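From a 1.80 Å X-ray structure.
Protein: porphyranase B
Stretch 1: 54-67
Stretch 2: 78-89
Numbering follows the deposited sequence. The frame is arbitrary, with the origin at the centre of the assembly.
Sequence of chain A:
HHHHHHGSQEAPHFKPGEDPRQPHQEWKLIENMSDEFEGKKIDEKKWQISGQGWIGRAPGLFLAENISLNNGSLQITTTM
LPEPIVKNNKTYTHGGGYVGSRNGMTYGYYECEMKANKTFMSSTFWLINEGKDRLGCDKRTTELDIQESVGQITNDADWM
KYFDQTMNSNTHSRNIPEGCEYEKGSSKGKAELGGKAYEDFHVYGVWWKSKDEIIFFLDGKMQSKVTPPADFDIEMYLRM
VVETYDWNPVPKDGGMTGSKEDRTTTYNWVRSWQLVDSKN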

# COMPACT_ATOMS: atom_id res chain seq x y z
N TRP A 54 9.34 10.96 2.05
CA TRP A 54 10.11 9.80 1.60
C TRP A 54 10.37 9.89 0.09
O TRP A 54 9.45 9.83 -0.72
CB TRP A 54 9.37 8.53 2.00
CG TRP A 54 10.13 7.25 1.71
CD1 TRP A 54 11.50 7.10 1.68
CD2 TRP A 54 9.54 5.96 1.40
NE1 TRP A 54 11.78 5.75 1.36
CE2 TRP A 54 10.59 5.07 1.17
CE3 TRP A 54 8.21 5.49 1.30
CZ2 TRP A 54 10.36 3.71 0.87
CZ3 TRP A 54 7.98 4.19 1.00
CH2 TRP A 54 9.03 3.29 0.80
N ILE A 55 11.63 10.08 -0.29
CA ILE A 55 11.93 10.22 -1.73
C ILE A 55 12.07 8.87 -2.45
O ILE A 55 12.11 8.86 -3.69
CB ILE A 55 13.25 11.08 -1.94
CG1 ILE A 55 14.48 10.27 -1.54
CG2 ILE A 55 13.07 12.45 -1.19
CD1 ILE A 55 15.80 10.99 -1.92
N GLY A 56 12.12 7.76 -1.71
CA GLY A 56 12.41 6.46 -2.28
C GLY A 56 13.53 5.75 -1.61
O GLY A 56 14.49 6.40 -1.09
N ARG A 57 13.44 4.42 -1.53
CA ARG A 57 14.55 3.66 -1.00
C ARG A 57 15.54 3.46 -2.16
O ARG A 57 15.15 2.93 -3.21
CB ARG A 57 14.09 2.29 -0.48
CG ARG A 57 15.20 1.38 0.07
CD ARG A 57 14.60 0.08 0.68
NE ARG A 57 13.50 0.32 1.66
CZ ARG A 57 12.20 0.19 1.43
NH1 ARG A 57 11.69 -0.18 0.23
NH2 ARG A 57 11.34 0.41 2.43
N ALA A 58 16.81 3.80 -1.94
CA ALA A 58 17.71 3.64 -3.11
C ALA A 58 17.76 2.14 -3.51
O ALA A 58 17.80 1.26 -2.67
CB ALA A 58 19.12 4.19 -2.81
N PRO A 59 17.81 1.83 -4.80
CA PRO A 59 18.07 2.73 -5.93
C PRO A 59 16.79 3.17 -6.69
O PRO A 59 16.93 3.65 -7.82
CB PRO A 59 18.96 1.86 -6.83
CG PRO A 59 18.30 0.44 -6.71
CD PRO A 59 17.81 0.39 -5.21
N GLY A 60 15.60 3.03 -6.09
CA GLY A 60 14.33 3.42 -6.78
C GLY A 60 13.80 4.80 -6.30
O GLY A 60 13.43 4.96 -5.09
N LEU A 61 13.78 5.78 -7.21
CA LEU A 61 13.43 7.14 -6.84
C LEU A 61 11.98 7.33 -7.25
O LEU A 61 11.59 7.05 -8.42
CB LEU A 61 14.40 8.13 -7.57
CG LEU A 61 14.20 9.64 -7.27
CD1 LEU A 61 14.71 9.88 -5.85
CD2 LEU A 61 15.05 10.50 -8.31
N PHE A 62 11.14 7.88 -6.33
CA PHE A 62 9.74 8.11 -6.69
C PHE A 62 9.60 9.33 -7.61
O PHE A 62 10.05 10.43 -7.22
CB PHE A 62 8.94 8.44 -5.40
CG PHE A 62 8.99 7.31 -4.37
CD1 PHE A 62 8.95 5.99 -4.84
CD2 PHE A 62 8.96 7.57 -3.00
CE1 PHE A 62 8.94 4.86 -3.89
CE2 PHE A 62 8.94 6.50 -2.05
CZ PHE A 62 8.93 5.15 -2.53
N LEU A 63 9.08 9.11 -8.83
CA LEU A 63 8.90 10.23 -9.76
C LEU A 63 7.46 10.60 -9.86
O LEU A 63 6.63 9.75 -10.14
CB LEU A 63 9.39 9.80 -11.17
CG LEU A 63 10.85 9.29 -11.28
CD1 LEU A 63 11.20 9.03 -12.81
CD2 LEU A 63 11.90 10.26 -10.73
N ALA A 64 7.16 11.89 -9.80
CA ALA A 64 5.79 12.35 -10.07
C ALA A 64 5.38 12.00 -11.50
O ALA A 64 4.20 11.67 -11.77
CB ALA A 64 5.68 13.87 -9.74
N GLU A 65 6.36 12.05 -12.44
CA GLU A 65 6.08 11.75 -13.87
C GLU A 65 5.68 10.31 -14.10
O GLU A 65 5.20 9.95 -15.18
CB GLU A 65 7.33 11.98 -14.79
CG GLU A 65 8.16 13.27 -14.57
CD GLU A 65 9.24 13.19 -13.42
OE1 GLU A 65 10.50 12.97 -13.74
OE2 GLU A 65 8.86 13.39 -12.22
N ASN A 66 6.01 9.42 -13.15
CA ASN A 66 5.57 8.01 -13.31
C ASN A 66 4.16 7.69 -12.82
O ASN A 66 3.74 6.50 -12.91
CB ASN A 66 6.54 7.06 -12.58
CG ASN A 66 7.85 6.89 -13.35
OD1 ASN A 66 7.99 7.38 -14.46
ND2 ASN A 66 8.80 6.22 -12.77
N ILE A 67 3.44 8.72 -12.38
CA ILE A 67 2.02 8.62 -11.99
C ILE A 67 1.17 9.09 -13.22
O ILE A 67 1.42 10.19 -13.77
CB ILE A 67 1.67 9.54 -10.79
CG1 ILE A 67 2.56 9.36 -9.51
CG2 ILE A 67 0.16 9.39 -10.43
CD1 ILE A 67 2.90 7.94 -9.18
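Stretch 2, residues 78-89: TTMLPEPIVKNN

Stretch 2 runs against the direction of stretch 1: Ile55 lies nearest Lys87, Leu61 nearest Ile85 and Asn66 nearest Thr78, with CA atoms 8.8, 8.4 and 7.0 Å apart respectively. At that spacing side chains, not backbones, make the contact. Stretch 2 supplies two extended segments, around 79-81 and 84-87, with the chain turning a corner at Pro82 and Glu83.

Ile55 opens the contact in a loop, its p, t rotamer carrying CD1 to 3.7 Å from Lys87 CB and 3.8 Å from Asn88 ND2. The loop then folds back, closed by the Phe62 N to Ile55 O hydrogen bond (3.0 Å), and Gly56, with phi at 127°, takes a conformation that calls for glycine. In the short strand 60-62, Leu61 points toward stretch 2 and spans the corner: Leu61 CD2 packs 3.8 Å from Ile85 CD1, Leu61 CD1 lies 4.0 Å from the aliphatic Lys87 CD, and Leu61 CB is 4.5 Å from Leu81 CD1. Phe62 is out of reach. Leu63 points toward stretch 2 again, and its CD1 meets Leu81 CD2 at 3.7 Å. In the 3-10 segment, Asn66 ends the walk with a directed polar contact, ND2 donating to Thr79 OG1 at 3.2 Å and 163°. The rule is alternation from Leu61 to Leu63, with Leu61 and Leu63 pointing toward stretch 2 and Phe62 out of reach; the middle is apolar, and one hydrogen bond closes the end.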

# COMPACT_ATOMS: atom_id res chain seq x y z
N THR A 78 6.98 1.72 -13.50
CA THR A 78 8.41 1.65 -13.22
C THR A 78 9.24 1.99 -14.45
O THR A 78 8.89 1.59 -15.59
CB THR A 78 8.84 0.27 -12.81
OG1 THR A 78 8.54 -0.67 -13.84
CG2 THR A 78 8.19 -0.22 -11.45
N THR A 79 10.36 2.66 -14.22
CA THR A 79 11.26 3.10 -15.34
C THR A 79 12.72 2.93 -14.99
O THR A 79 13.10 2.71 -13.79
CB THR A 79 11.01 4.57 -15.75
OG1 THR A 79 11.27 5.44 -14.65
CG2 THR A 79 9.58 4.83 -16.23
N MET A 80 13.54 2.92 -16.03
CA MET A 80 14.98 3.08 -15.83
C MET A 80 15.20 4.62 -15.87
O MET A 80 14.67 5.30 -16.75
CB MET A 80 15.77 2.37 -16.93
CG MET A 80 17.28 2.46 -16.66
SD MET A 80 17.80 1.38 -15.30
CE MET A 80 17.62 -0.26 -16.03
N LEU A 81 15.91 5.19 -14.91
CA LEU A 81 16.17 6.64 -15.04
C LEU A 81 17.20 6.77 -16.23
O LEU A 81 18.05 5.92 -16.43
CB LEU A 81 16.84 7.15 -13.77
CG LEU A 81 16.03 6.95 -12.44
CD1 LEU A 81 16.89 7.51 -11.25
CD2 LEU A 81 14.64 7.60 -12.54
N PRO A 82 17.13 7.86 -16.94
CA PRO A 82 17.97 7.99 -18.13
C PRO A 82 19.43 8.24 -17.73
O PRO A 82 20.36 7.85 -18.47
CB PRO A 82 17.34 9.19 -18.88
CG PRO A 82 16.61 10.00 -17.77
CD PRO A 82 16.06 8.87 -16.87
N GLU A 83 19.64 8.76 -16.53
CA GLU A 83 20.98 8.81 -15.95
C GLU A 83 20.82 8.67 -14.42
O GLU A 83 19.78 9.01 -13.90
CB GLU A 83 21.69 10.13 -16.34
CG GLU A 83 21.16 11.37 -15.74
CD GLU A 83 21.74 12.60 -16.52
OE1 GLU A 83 22.97 12.84 -16.40
OE2 GLU A 83 21.00 13.26 -17.32
N PRO A 84 21.85 8.22 -13.73
CA PRO A 84 21.70 8.11 -12.27
C PRO A 84 21.49 9.46 -11.57
O PRO A 84 21.96 10.53 -12.05
CB PRO A 84 23.02 7.50 -11.81
CG PRO A 84 23.66 6.91 -13.05
CD PRO A 84 23.19 7.82 -14.19
N ILE A 85 20.81 9.42 -10.42
CA ILE A 85 20.53 10.61 -9.64
C ILE A 85 21.07 10.31 -8.24
O ILE A 85 20.77 9.26 -7.67
CB ILE A 85 19.02 10.92 -9.65
CG1 ILE A 85 18.63 11.45 -11.06
CG2 ILE A 85 18.64 12.03 -8.60
CD1 ILE A 85 17.17 11.95 -11.10
N VAL A 86 21.91 11.20 -7.71
CA VAL A 86 22.43 10.99 -6.38
C VAL A 86 21.68 11.87 -5.39
O VAL A 86 21.61 13.09 -5.59
CB VAL A 86 23.97 11.28 -6.31
CG1 VAL A 86 24.48 11.18 -4.87
CG2 VAL A 86 24.75 10.32 -7.20
N LYS A 87 21.06 11.26 -4.39
CA LYS A 87 20.36 12.01 -3.37
C LYS A 87 20.72 11.39 -1.99
O LYS A 87 20.72 10.16 -1.86
CB LYS A 87 18.84 12.03 -3.66
CG LYS A 87 18.49 13.10 -4.74
CD LYS A 87 17.02 13.06 -5.09
CE LYS A 87 16.65 13.93 -6.30
NZ LYS A 87 16.70 15.38 -5.95
N ASN A 88 21.02 12.23 -0.96
CA ASN A 88 21.40 11.73 0.35
C ASN A 88 22.56 10.76 0.28
O ASN A 88 22.62 9.76 0.99
CB ASN A 88 20.20 11.08 1.09
CG ASN A 88 19.07 12.10 1.38
OD1 ASN A 88 19.33 13.28 1.67
ND2 ASN A 88 17.82 11.67 1.25
N ASN A 89 23.52 11.08 -0.57
CA ASN A 89 24.71 10.26 -0.79
C ASN A 89 24.47 8.87 -1.26
O ASN A 89 25.37 8.03 -1.14
CB ASN A 89 25.67 10.22 0.45
CG ASN A 89 26.14 11.65 0.84
OD1 ASN A 89 26.42 12.48 -0.02
ND2 ASN A 89 26.18 11.93 2.13